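Local coordinates for Serine/threonine-protein acetyltransferase HopZ1a (Pseudomonas syringae pv. syringae, PDB 5KLP), which acetylates serine and threonine residues of host proteins with acetyl-CoA as donor and inositol hexakisphosphate as cofactor, impairing the host microtubule network and immunity, at residues D29-P32 / Y33-A37; Q269-Y272 / L273-P277. The protein carries 10 engineered substitutions. All blocks are in the same frame, centred on the assembly; numbering follows the deposited sequence.

Contact 1 (D29-P32 / Y33-A37); sequences DLKP and YVRHA
Tyr33 packs back on Asp29 and Leu30 in the last turns of helix 21-36, an alpha-helix kinked at Pro32, whose ring nitrogen has no hydrogen to give to the turn before. With CG anti to its own carbonyl carbon (chi1 -67°), the phenol lies back along the helix, so that Asp29 O sits at the ring edge, 3.2 Å from Tyr33 CD2. Leu30 O lies near the same ring plane and takes the backbone N-H of Val34, at 3.2 Å from Val34 N to Leu30 O, with a weak, strongly bent second bond from Tyr33 N. Val34 then meets Leu30 one turn back through a single methyl: CG2, anti to the carbonyl carbon, rests against Leu30 CG at 3.7 Å. This apolar ridge faces inward, where Leu49 of helix 40-53 touches both side chains, while Leu337 and Lys334 of helix 324-340 meet Tyr33. Arg35 is on the exposed side. Its backbone N bonds to Lys31 O at 2.9 Å, and its side chain, bent at chi3 (-86°), folds the guanidinium over Pro32, with Pro32 CA 3.5 Å above one face and offset toward the rim. The flat cation thus lies across the proline at the kink, and Lys31 O lies over the same face, also toward the rim. At His36 the helix runs out: its N-H reaches Pro32 O, tilted from the carbonyl plane, and Ala37 is the first residue to leave helical geometry. The imidazole turns back to that same oxygen, leaving His36 ND1 3.0 Å from Pro32 O.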
# COMPACT_ATOMS: atom_id res chain seq x y z
N ASP A 29 9.47 -0.15 -22.51
CA ASP A 29 10.68 -0.15 -21.70
C ASP A 29 10.96 -1.53 -21.10
O ASP A 29 12.11 -1.93 -20.96
CB ASP A 29 10.60 0.91 -20.60
CG ASP A 29 10.73 2.32 -21.14
OD1 ASP A 29 11.26 2.48 -22.26
OD2 ASP A 29 10.32 3.27 -20.44
N LEU A 30 9.90 -2.25 -20.72
CA LEU A 30 10.08 -3.52 -20.03
C LEU A 30 10.35 -4.66 -21.01
O LEU A 30 11.14 -5.56 -20.72
CB LEU A 30 8.86 -3.85 -19.16
CG LEU A 30 8.95 -5.22 -18.48
CD1 LEU A 30 10.21 -5.34 -17.63
CD2 LEU A 30 7.70 -5.54 -17.66
N LYS A 31 9.71 -4.59 -22.18
CA LYS A 31 9.73 -5.69 -23.14
C LYS A 31 11.10 -6.32 -23.45
O LYS A 31 11.22 -7.55 -23.39
CB LYS A 31 9.08 -5.22 -24.44
CG LYS A 31 8.68 -6.34 -25.37
CD LYS A 31 7.53 -5.90 -26.25
CE LYS A 31 6.39 -5.36 -25.40
NZ LYS A 31 5.31 -4.81 -26.27
N PRO A 32 12.13 -5.52 -23.77
CA PRO A 32 13.42 -6.16 -24.06
C PRO A 32 14.00 -6.92 -22.87
O PRO A 32 14.65 -7.94 -23.06
CB PRO A 32 14.33 -4.99 -24.47
CG PRO A 32 13.70 -3.80 -23.87
CD PRO A 32 12.22 -4.05 -23.89
N TYR A 33 13.77 -6.42 -21.65
CA TYR A 33 14.26 -7.12 -20.48
C TYR A 33 13.59 -8.48 -20.35
O TYR A 33 14.24 -9.48 -20.04
CB TYR A 33 14.02 -6.32 -19.20
CG TYR A 33 14.80 -5.03 -19.08
CD1 TYR A 33 16.13 -5.04 -18.67
CD2 TYR A 33 14.20 -3.81 -19.35
CE1 TYR A 33 16.84 -3.86 -18.54
CE2 TYR A 33 14.90 -2.63 -19.22
CZ TYR A 33 16.22 -2.66 -18.82
OH TYR A 33 16.92 -1.48 -18.69
N VAL A 34 12.29 -8.51 -20.61
CA VAL A 34 11.53 -9.75 -20.53
C VAL A 34 12.03 -10.71 -21.61
O VAL A 34 12.13 -11.92 -21.38
CB VAL A 34 10.02 -9.50 -20.69
CG1 VAL A 34 9.26 -10.81 -20.84
CG2 VAL A 34 9.48 -8.71 -19.50
N ARG A 35 12.37 -10.17 -22.77
CA ARG A 35 12.86 -11.00 -23.85
C ARG A 35 14.19 -11.65 -23.49
O ARG A 35 14.41 -12.81 -23.79
CB ARG A 35 13.03 -10.18 -25.13
CG ARG A 35 11.95 -10.39 -26.16
CD ARG A 35 12.30 -9.71 -27.49
NE ARG A 35 11.88 -8.31 -27.49
CZ ARG A 35 12.71 -7.28 -27.53
NH1 ARG A 35 14.02 -7.48 -27.59
NH2 ARG A 35 12.23 -6.04 -27.52
N HIS A 36 15.03 -10.94 -22.75
CA HIS A 36 16.33 -11.49 -22.38
C HIS A 36 16.27 -12.31 -21.09
O HIS A 36 17.22 -13.02 -20.77
CB HIS A 36 17.36 -10.37 -22.22
CG HIS A 36 17.75 -9.71 -23.50
ND1 HIS A 36 17.57 -8.37 -23.74
CD2 HIS A 36 18.27 -10.22 -24.65
CE1 HIS A 36 17.98 -8.07 -24.96
NE2 HIS A 36 18.41 -9.18 -25.53
N ALA A 37 15.17 -12.21 -20.37
CA ALA A 37 15.01 -12.93 -19.11
C ALA A 37 14.72 -14.42 -19.32
O ALA A 37 14.36 -14.84 -20.42
CB ALA A 37 13.91 -12.31 -18.29

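Contact 2 (Q269-Y272 / L273-P277). Engineered in segment 269-272: Tyr271 (natural residue Lys), Tyr272 (natural residue Gln).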
# COMPACT_ATOMS: atom_id res chain seq x y z
N GLN A 269 -12.84 9.52 -7.98
CA GLN A 269 -12.18 9.72 -6.69
C GLN A 269 -11.15 10.86 -6.79
O GLN A 269 -11.15 11.79 -5.97
CB GLN A 269 -11.50 8.43 -6.23
CG GLN A 269 -10.77 8.52 -4.90
CD GLN A 269 -10.04 7.23 -4.60
OE1 GLN A 269 -9.10 6.85 -5.31
NE2 GLN A 269 -10.50 6.53 -3.56
N ALA A 270 -10.31 10.79 -7.82
CA ALA A 270 -9.30 11.80 -8.07
C ALA A 270 -9.93 13.18 -8.17
O ALA A 270 -9.42 14.14 -7.61
CB ALA A 270 -8.52 11.48 -9.34
N TYR A 271 -11.05 13.26 -8.89
CA TYR A 271 -11.77 14.52 -9.03
C TYR A 271 -12.19 15.07 -7.66
O TYR A 271 -11.93 16.23 -7.35
CB TYR A 271 -12.98 14.34 -9.95
CG TYR A 271 -13.92 15.53 -9.95
CD1 TYR A 271 -13.66 16.64 -10.74
CD2 TYR A 271 -15.06 15.54 -9.16
CE1 TYR A 271 -14.51 17.73 -10.74
CE2 TYR A 271 -15.91 16.63 -9.15
CZ TYR A 271 -15.62 17.72 -9.95
OH TYR A 271 -16.46 18.81 -9.95
N TYR A 272 -12.83 14.24 -6.83
CA TYR A 272 -13.30 14.71 -5.53
C TYR A 272 -12.17 15.01 -4.54
O TYR A 272 -12.27 15.92 -3.72
CB TYR A 272 -14.29 13.71 -4.91
CG TYR A 272 -15.55 13.58 -5.75
CD1 TYR A 272 -16.41 14.66 -5.87
CD2 TYR A 272 -15.86 12.41 -6.42
CE1 TYR A 272 -17.55 14.58 -6.65
CE2 TYR A 272 -17.01 12.31 -7.20
CZ TYR A 272 -17.85 13.40 -7.31
OH TYR A 272 -18.98 13.32 -8.08
N LEU A 273 -11.08 14.25 -4.62
CA LEU A 273 -9.94 14.51 -3.75
C LEU A 273 -9.36 15.90 -4.03
O LEU A 273 -9.01 16.62 -3.10
CB LEU A 273 -8.87 13.43 -3.94
CG LEU A 273 -9.27 12.07 -3.36
CD1 LEU A 273 -8.17 11.06 -3.55
CD2 LEU A 273 -9.58 12.24 -1.89
N MSE A 274 -9.27 16.27 -5.30
CA MSE A 274 -8.76 17.59 -5.69
C MSE A 274 -9.68 18.73 -5.31
O MSE A 274 -9.29 19.89 -5.34
CB MSE A 274 -8.50 17.65 -7.19
CG MSE A 274 -7.32 16.82 -7.65
SE MSE A 274 -6.77 17.38 -9.44
CE MSE A 274 -6.04 19.14 -8.99
N LYS A 275 -10.92 18.40 -4.95
CA LYS A 275 -11.91 19.41 -4.58
C LYS A 275 -11.84 19.74 -3.10
O LYS A 275 -12.46 20.69 -2.64
CB LYS A 275 -13.31 18.92 -4.94
CG LYS A 275 -13.61 18.94 -6.43
CD LYS A 275 -15.10 19.04 -6.72
CE LYS A 275 -15.88 19.75 -5.63
NZ LYS A 275 -17.34 19.78 -5.93
N ARG A 276 -11.08 18.94 -2.35
CA ARG A 276 -10.96 19.14 -0.91
C ARG A 276 -10.39 20.52 -0.61
O ARG A 276 -9.40 20.93 -1.21
CB ARG A 276 -10.11 18.03 -0.28
CG ARG A 276 -10.74 16.63 -0.42
CD ARG A 276 -9.78 15.50 -0.02
NE ARG A 276 -9.74 15.33 1.43
CZ ARG A 276 -8.78 15.83 2.19
NH1 ARG A 276 -7.79 16.51 1.63
NH2 ARG A 276 -8.80 15.65 3.51
N PRO A 277 -11.05 21.25 0.30
CA PRO A 277 -10.72 22.62 0.70
C PRO A 277 -9.26 22.79 1.13
O PRO A 277 -8.69 23.85 0.87
CB PRO A 277 -11.66 22.87 1.88
CG PRO A 277 -12.82 22.00 1.61
CD PRO A 277 -12.26 20.75 0.97
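Leu273 and Gln269 lie side by side on the inner face of helix 267-274, pointing the same way, with Leu273 CD1 3.9 Å from Gln269 CG. Leu273 CG, anti to its carbonyl carbon (chi1 -71°), lies 3.2 Å from Gln269 O, which also accepts the Leu273 N-H nearly straight. Beyond CG the glutamine runs extended, and its NE2 is bound by Gln181 O. Met274, a selenomethionine, continues this packed side: its CG lies 3.4 Å from Ala270 O, and with Ala270 it touches Val297 of helix 296-302.

The outer side is looser. Here the engineered Tyr271 and Tyr272 are exposed, and the ring edge of Tyr271 is directed at one face of Tyr272, with Tyr271 CD2 3.6 Å above that plane, offset toward the rim. Lys275 crosses obliquely over one face of the Tyr271 ring near its rim, its CD 3.5 Å from Tyr271 CE2 and equally close to OH.

The backbone hydrogen bonds then shorten in span: Lys275 N bonds to Tyr272 O at 3.1 Å from above the carbonyl plane, and Arg276 N bonds to Leu273 O. Such i to i-3 bonds after i to i-4 ones are characteristic of the last turn of an alpha-helix.

In the fold
Contacts 1 and 2 are turns at the C-terminal ends of two separate helices, in series along the chain. Their centres are 37 Å apart and their nearest atoms about 23 Å apart, so they do not touch. They stand at different distances from the bound inositol hexakisphosphate. The Asp29 side chain of contact 1 comes within about 8 Å of the ligand and about 5 Å of the side chain of Lys26, which binds it. In contact 2 the Ala270 side chain is about 13 Å from the ligand and about 8 Å from that of the ligand-binding Arg299. The side chains of Gln269 and Ser266, however, are about 4 Å apart, placing the start of 269-272 next to residues that bind CoA.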